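Local coordinates for thioesterase domain protein YiiD (Shewanella oneidensis, PDB 1T82) that is not firmly characterised but forms a dimer of hotdog-like fold and is probably a thioesterase, or possibly an acyltransferase, at residues B[19-24]-B[72-77]; B[44-49]-B[66-71]. All blocks are in the same frame, centred on the assembly; numbering follows the deposited sequence.

Interaction 1. Residues B[19-24]-B[72-77]; sequences RQTWHS and TGWGMV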
# COMPACT_ATOMS: atom_id res chain seq x y z
N ARG B 19 -6.69 -7.98 -15.65
CA ARG B 19 -5.79 -8.88 -14.93
C ARG B 19 -4.43 -8.96 -15.64
O ARG B 19 -3.38 -8.89 -15.01
CB ARG B 19 -6.43 -10.26 -14.82
CG ARG B 19 -5.82 -11.19 -13.78
CD ARG B 19 -4.67 -11.99 -14.34
NE ARG B 19 -4.99 -12.61 -15.62
CZ ARG B 19 -6.02 -13.43 -15.83
NH1 ARG B 19 -6.22 -13.94 -17.04
NH2 ARG B 19 -6.85 -13.74 -14.85
N GLN B 20 -4.46 -9.11 -16.96
CA GLN B 20 -3.25 -9.21 -17.77
C GLN B 20 -2.45 -7.91 -17.71
O GLN B 20 -1.22 -7.93 -17.68
CB GLN B 20 -3.62 -9.53 -19.22
CG GLN B 20 -2.45 -9.62 -20.17
CD GLN B 20 -1.37 -10.56 -19.68
OE1 GLN B 20 -1.64 -11.71 -19.33
NE2 GLN B 20 -0.13 -10.07 -19.65
N THR B 21 -3.16 -6.79 -17.69
CA THR B 21 -2.51 -5.48 -17.63
C THR B 21 -1.75 -5.37 -16.31
O THR B 21 -0.62 -4.90 -16.28
CB THR B 21 -3.54 -4.34 -17.70
OG1 THR B 21 -4.23 -4.41 -18.96
CG2 THR B 21 -2.86 -2.99 -17.56
N TRP B 22 -2.37 -5.82 -15.22
CA TRP B 22 -1.72 -5.76 -13.92
C TRP B 22 -0.47 -6.61 -13.85
O TRP B 22 0.62 -6.11 -13.56
CB TRP B 22 -2.67 -6.22 -12.80
CG TRP B 22 -3.75 -5.27 -12.43
CD1 TRP B 22 -3.76 -3.92 -12.63
CD2 TRP B 22 -4.95 -5.58 -11.72
NE1 TRP B 22 -4.89 -3.37 -12.07
CE2 TRP B 22 -5.64 -4.37 -11.51
CE3 TRP B 22 -5.50 -6.77 -11.24
CZ2 TRP B 22 -6.87 -4.31 -10.84
CZ3 TRP B 22 -6.72 -6.72 -10.57
CH2 TRP B 22 -7.39 -5.49 -10.38
N HIS B 23 -0.61 -7.90 -14.11
CA HIS B 23 0.53 -8.81 -14.01
C HIS B 23 1.66 -8.53 -15.00
O HIS B 23 2.81 -8.84 -14.71
CB HIS B 23 0.07 -10.26 -14.15
CG HIS B 23 -0.89 -10.69 -13.08
ND1 HIS B 23 -1.42 -11.96 -13.02
CD2 HIS B 23 -1.43 -10.01 -12.04
CE1 HIS B 23 -2.24 -12.05 -11.99
NE2 HIS B 23 -2.27 -10.87 -11.38
N SER B 24 1.33 -7.95 -16.14
CA SER B 24 2.35 -7.66 -17.15
C SER B 24 3.06 -6.33 -16.93
O SER B 24 4.17 -6.12 -17.43
CB SER B 24 1.75 -7.68 -18.55
OG SER B 24 0.86 -6.59 -18.75
N THR B 72 -7.69 -2.06 -6.99
CA THR B 72 -9.11 -2.23 -7.27
C THR B 72 -9.70 -0.89 -7.70
O THR B 72 -10.47 -0.82 -8.66
CB THR B 72 -9.86 -2.79 -6.03
OG1 THR B 72 -9.40 -4.12 -5.78
CG2 THR B 72 -11.37 -2.83 -6.28
N GLY B 73 -9.31 0.18 -7.01
CA GLY B 73 -9.80 1.50 -7.37
C GLY B 73 -9.27 1.87 -8.75
O GLY B 73 -10.03 2.31 -9.62
N TRP B 74 -7.97 1.69 -8.94
CA TRP B 74 -7.33 1.98 -10.22
C TRP B 74 -8.05 1.18 -11.32
O TRP B 74 -8.38 1.72 -12.38
CB TRP B 74 -5.85 1.56 -10.16
CG TRP B 74 -5.05 1.95 -11.37
CD1 TRP B 74 -4.30 3.08 -11.54
CD2 TRP B 74 -4.91 1.20 -12.59
NE1 TRP B 74 -3.70 3.08 -12.78
CE2 TRP B 74 -4.06 1.93 -13.44
CE3 TRP B 74 -5.43 -0.02 -13.03
CZ2 TRP B 74 -3.72 1.49 -14.72
CZ3 TRP B 74 -5.09 -0.47 -14.31
CH2 TRP B 74 -4.24 0.29 -15.14
N GLY B 75 -8.30 -0.09 -11.04
CA GLY B 75 -8.97 -0.96 -12.00
C GLY B 75 -10.35 -0.48 -12.39
O GLY B 75 -10.77 -0.63 -13.54
N MSE B 76 -11.07 0.10 -11.43
CA MSE B 76 -12.40 0.60 -11.73
C MSE B 76 -12.32 1.78 -12.70
O MSE B 76 -13.10 1.86 -13.65
CB MSE B 76 -13.14 1.03 -10.46
CG MSE B 76 -14.52 1.63 -10.73
SE MSE B 76 -15.68 0.45 -11.74
CE MSE B 76 -16.71 -0.28 -10.27
N VAL B 77 -11.38 2.70 -12.47
CA VAL B 77 -11.25 3.84 -13.37
C VAL B 77 -10.88 3.33 -14.75
O VAL B 77 -11.41 3.79 -15.76
CB VAL B 77 -10.16 4.83 -12.91
CG1 VAL B 77 -10.12 6.03 -13.86
CG2 VAL B 77 -10.43 5.28 -11.49
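Behind the indole pair Trp22–Trp74, on the helix that carries Trp22, the carbonyl Gln20 O is gripped twice by one residue: Ser24 N donates to Gln20 O at 3.0 Å, and Ser24 OG reaches Gln20 O at 2.7 Å from the opposite face of the carbonyl plane. The hydroxyl adds a second bond to a helical one near the C-terminal end of helix 12-25.

The contact is made by aromatic rings. Trp22 lies with CG beside its backbone N (chi1 -74°); its first bond does not aim at the other helix, yet the indole swings its far end inward. Trp74 comes from helix 62-84 with CG anti to its backbone N (chi1 -174°), and the two side chains slide past each other. Trp22 NE1 approaches Trp74 CE3 to 3.5 Å, with that carbon at the Trp22 ring edge, close to its plane. The ring planes are inclined at 49°, neither stacked nor perpendicular. On the benzo side, Trp22 CZ2 comes to 4.1 Å from Gly75 CA, where the helix presents bare backbone to the indole. Thr21 CG2 adds a looser touch, 4.3 Å from Trp74 CH2.

Two polar ends have partners elsewhere: Trp74 NE1 bonds Ile90 O, and Thr21 OG1 bonds Arg17 O. Pro36 and Val46 pack against Trp22.

With the axes of segments 19-24 and 72-77 11.7 Å apart at closest approach, the indoles span the gap, so the outer helix is joined to the central helix of the hotdog fold by aromatic dispersion and apolar burial rather than by polar bonds between these segments.

Interaction 2. Residues B[44-49]-B[66-71]; sequences LSVSAP and YTIMTL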
# COMPACT_ATOMS: atom_id res chain seq x y z
N LEU B 44 -17.18 -3.47 -8.93
CA LEU B 44 -16.03 -4.29 -9.25
C LEU B 44 -15.59 -5.01 -7.98
O LEU B 44 -15.45 -4.39 -6.92
CB LEU B 44 -14.87 -3.43 -9.78
CG LEU B 44 -13.52 -4.14 -9.93
CD1 LEU B 44 -13.63 -5.24 -10.98
CD2 LEU B 44 -12.43 -3.14 -10.31
N SER B 45 -15.40 -6.32 -8.08
CA SER B 45 -14.96 -7.13 -6.95
C SER B 45 -13.60 -7.74 -7.30
O SER B 45 -13.43 -8.29 -8.39
CB SER B 45 -15.97 -8.24 -6.66
OG SER B 45 -17.18 -7.72 -6.12
N VAL B 46 -12.65 -7.65 -6.38
CA VAL B 46 -11.29 -8.15 -6.58
C VAL B 46 -10.83 -8.96 -5.37
O VAL B 46 -11.34 -8.77 -4.26
CB VAL B 46 -10.31 -6.96 -6.80
CG1 VAL B 46 -8.88 -7.45 -6.91
CG2 VAL B 46 -10.72 -6.18 -8.06
N SER B 47 -9.89 -9.88 -5.57
CA SER B 47 -9.39 -10.67 -4.45
C SER B 47 -7.94 -11.06 -4.68
O SER B 47 -7.35 -10.76 -5.72
CB SER B 47 -10.24 -11.93 -4.25
OG SER B 47 -9.87 -12.62 -3.06
N ALA B 48 -7.36 -11.73 -3.69
CA ALA B 48 -5.99 -12.21 -3.75
C ALA B 48 -5.87 -13.24 -2.64
O ALA B 48 -6.55 -13.14 -1.62
CB ALA B 48 -5.00 -11.07 -3.52
N PRO B 49 -5.03 -14.26 -2.85
CA PRO B 49 -4.84 -15.29 -1.84
C PRO B 49 -4.08 -14.71 -0.66
O PRO B 49 -3.37 -13.71 -0.79
CB PRO B 49 -4.03 -16.35 -2.58
CG PRO B 49 -3.21 -15.53 -3.52
CD PRO B 49 -4.23 -14.54 -4.05
N TYR B 66 -3.49 -2.66 1.49
CA TYR B 66 -3.51 -1.38 0.80
C TYR B 66 -3.33 -1.54 -0.71
O TYR B 66 -4.06 -0.95 -1.51
CB TYR B 66 -2.39 -0.47 1.30
CG TYR B 66 -2.29 0.84 0.55
CD1 TYR B 66 -3.01 1.97 0.97
CD2 TYR B 66 -1.49 0.96 -0.59
CE1 TYR B 66 -2.92 3.17 0.27
CE2 TYR B 66 -1.40 2.16 -1.29
CZ TYR B 66 -2.12 3.26 -0.85
OH TYR B 66 -2.02 4.45 -1.52
N THR B 67 -2.35 -2.35 -1.10
CA THR B 67 -2.09 -2.54 -2.51
C THR B 67 -3.27 -3.11 -3.28
O THR B 67 -3.60 -2.62 -4.36
CB THR B 67 -0.86 -3.43 -2.74
OG1 THR B 67 0.30 -2.78 -2.19
CG2 THR B 67 -0.64 -3.66 -4.23
N ILE B 68 -3.92 -4.13 -2.73
CA ILE B 68 -5.06 -4.69 -3.45
C ILE B 68 -6.19 -3.67 -3.55
O ILE B 68 -6.87 -3.59 -4.56
CB ILE B 68 -5.57 -6.02 -2.80
CG1 ILE B 68 -6.75 -6.58 -3.60
CG2 ILE B 68 -5.98 -5.78 -1.36
CD1 ILE B 68 -7.10 -8.01 -3.21
N MSE B 69 -6.37 -2.86 -2.51
CA MSE B 69 -7.43 -1.86 -2.54
C MSE B 69 -7.11 -0.77 -3.55
O MSE B 69 -7.98 -0.34 -4.30
CB MSE B 69 -7.65 -1.27 -1.15
CG MSE B 69 -8.14 -2.32 -0.17
SE MSE B 69 -8.41 -1.72 1.65
CE MSE B 69 -10.30 -1.33 1.58
N THR B 70 -5.86 -0.32 -3.60
CA THR B 70 -5.53 0.72 -4.56
C THR B 70 -5.62 0.20 -5.99
O THR B 70 -6.03 0.94 -6.89
CB THR B 70 -4.14 1.33 -4.31
OG1 THR B 70 -3.98 2.47 -5.16
CG2 THR B 70 -3.05 0.32 -4.60
N LEU B 71 -5.27 -1.07 -6.23
CA LEU B 71 -5.37 -1.62 -7.58
C LEU B 71 -6.83 -1.80 -7.97
O LEU B 71 -7.19 -1.70 -9.15
CB LEU B 71 -4.63 -2.95 -7.70
CG LEU B 71 -3.11 -2.86 -7.86
CD1 LEU B 71 -2.50 -4.24 -7.68
CD2 LEU B 71 -2.75 -2.29 -9.23
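Apolar side-chain packing between Ile68 of the central helix and two residues, strand residue Val46 and Ala48 just beyond the strand's end, carries this contact. Ile68 is stretched almost to its full length, CG1 anti to the backbone N (chi1 -179°) and CD1 continuing outward (chi2 167°), and so crosses the gap to the strand. Val46 CG1 lies alongside this chain, 4.0 Å from Ile68 CG1, the two side chains running past each other in opposite directions. Ahead, where strand 43-47 has ended, Ala48 CB stands 3.7 Å from Ile68 CD1.

The second kind of contact is side chain against backbone. The CB of Ser47 points away from the helix, so Ile68 CD1 settles against the main chain of Ser47, between Val46 and Ala48, 3.5 Å from Ser47 C and 3.7 Å from Ser47 CA. The methyl is therefore received by Val46, Ser47 and Ala48 in succession.

Hydrogen bonds outside the interface hold the strand in the sheet. Ser47 OG bonds Pro107 O, and backbone bonds join Val46 to Val109 and Ser47 to Ala35; Val109 also packs on Ile68. The same stretch of helix faces the dimer partner as well: the Tyr66 ring stacks on Tyr66 of the second subunit, and its OH bonds Tyr99 OH of that subunit.

This is the helix-on-sheet packing at the core of a hotdog fold, in which the antiparallel sheet wraps the long helix. The side-chain touches are apolar, and Ile68 CD1 also lies against the Ser47–Ala48 peptide, consistent with an attachment that rests on hydrophobic burial and shape.

How the interactions relate
From the N terminus, the chain passes first through helix 12-25, whose segment 19-24 waits for its partner until 72-77; interaction 1 thus closes a loop of 47 intervening residues. Within that loop the chain enters strand 43-47, and the 16 residues after 44-49 lead to 66-71, where interaction 2 closes a smaller loop lying wholly inside the larger one. Both end on consecutive turns of helix 62-84, so this helix meets the sheet through interaction 2 and the N-terminal helix through interaction 1. The two contacts, their centres about 9 Å apart, merge where Thr72 and Trp22 both pack on Val46, joining outer helix, strand and central helix into one core.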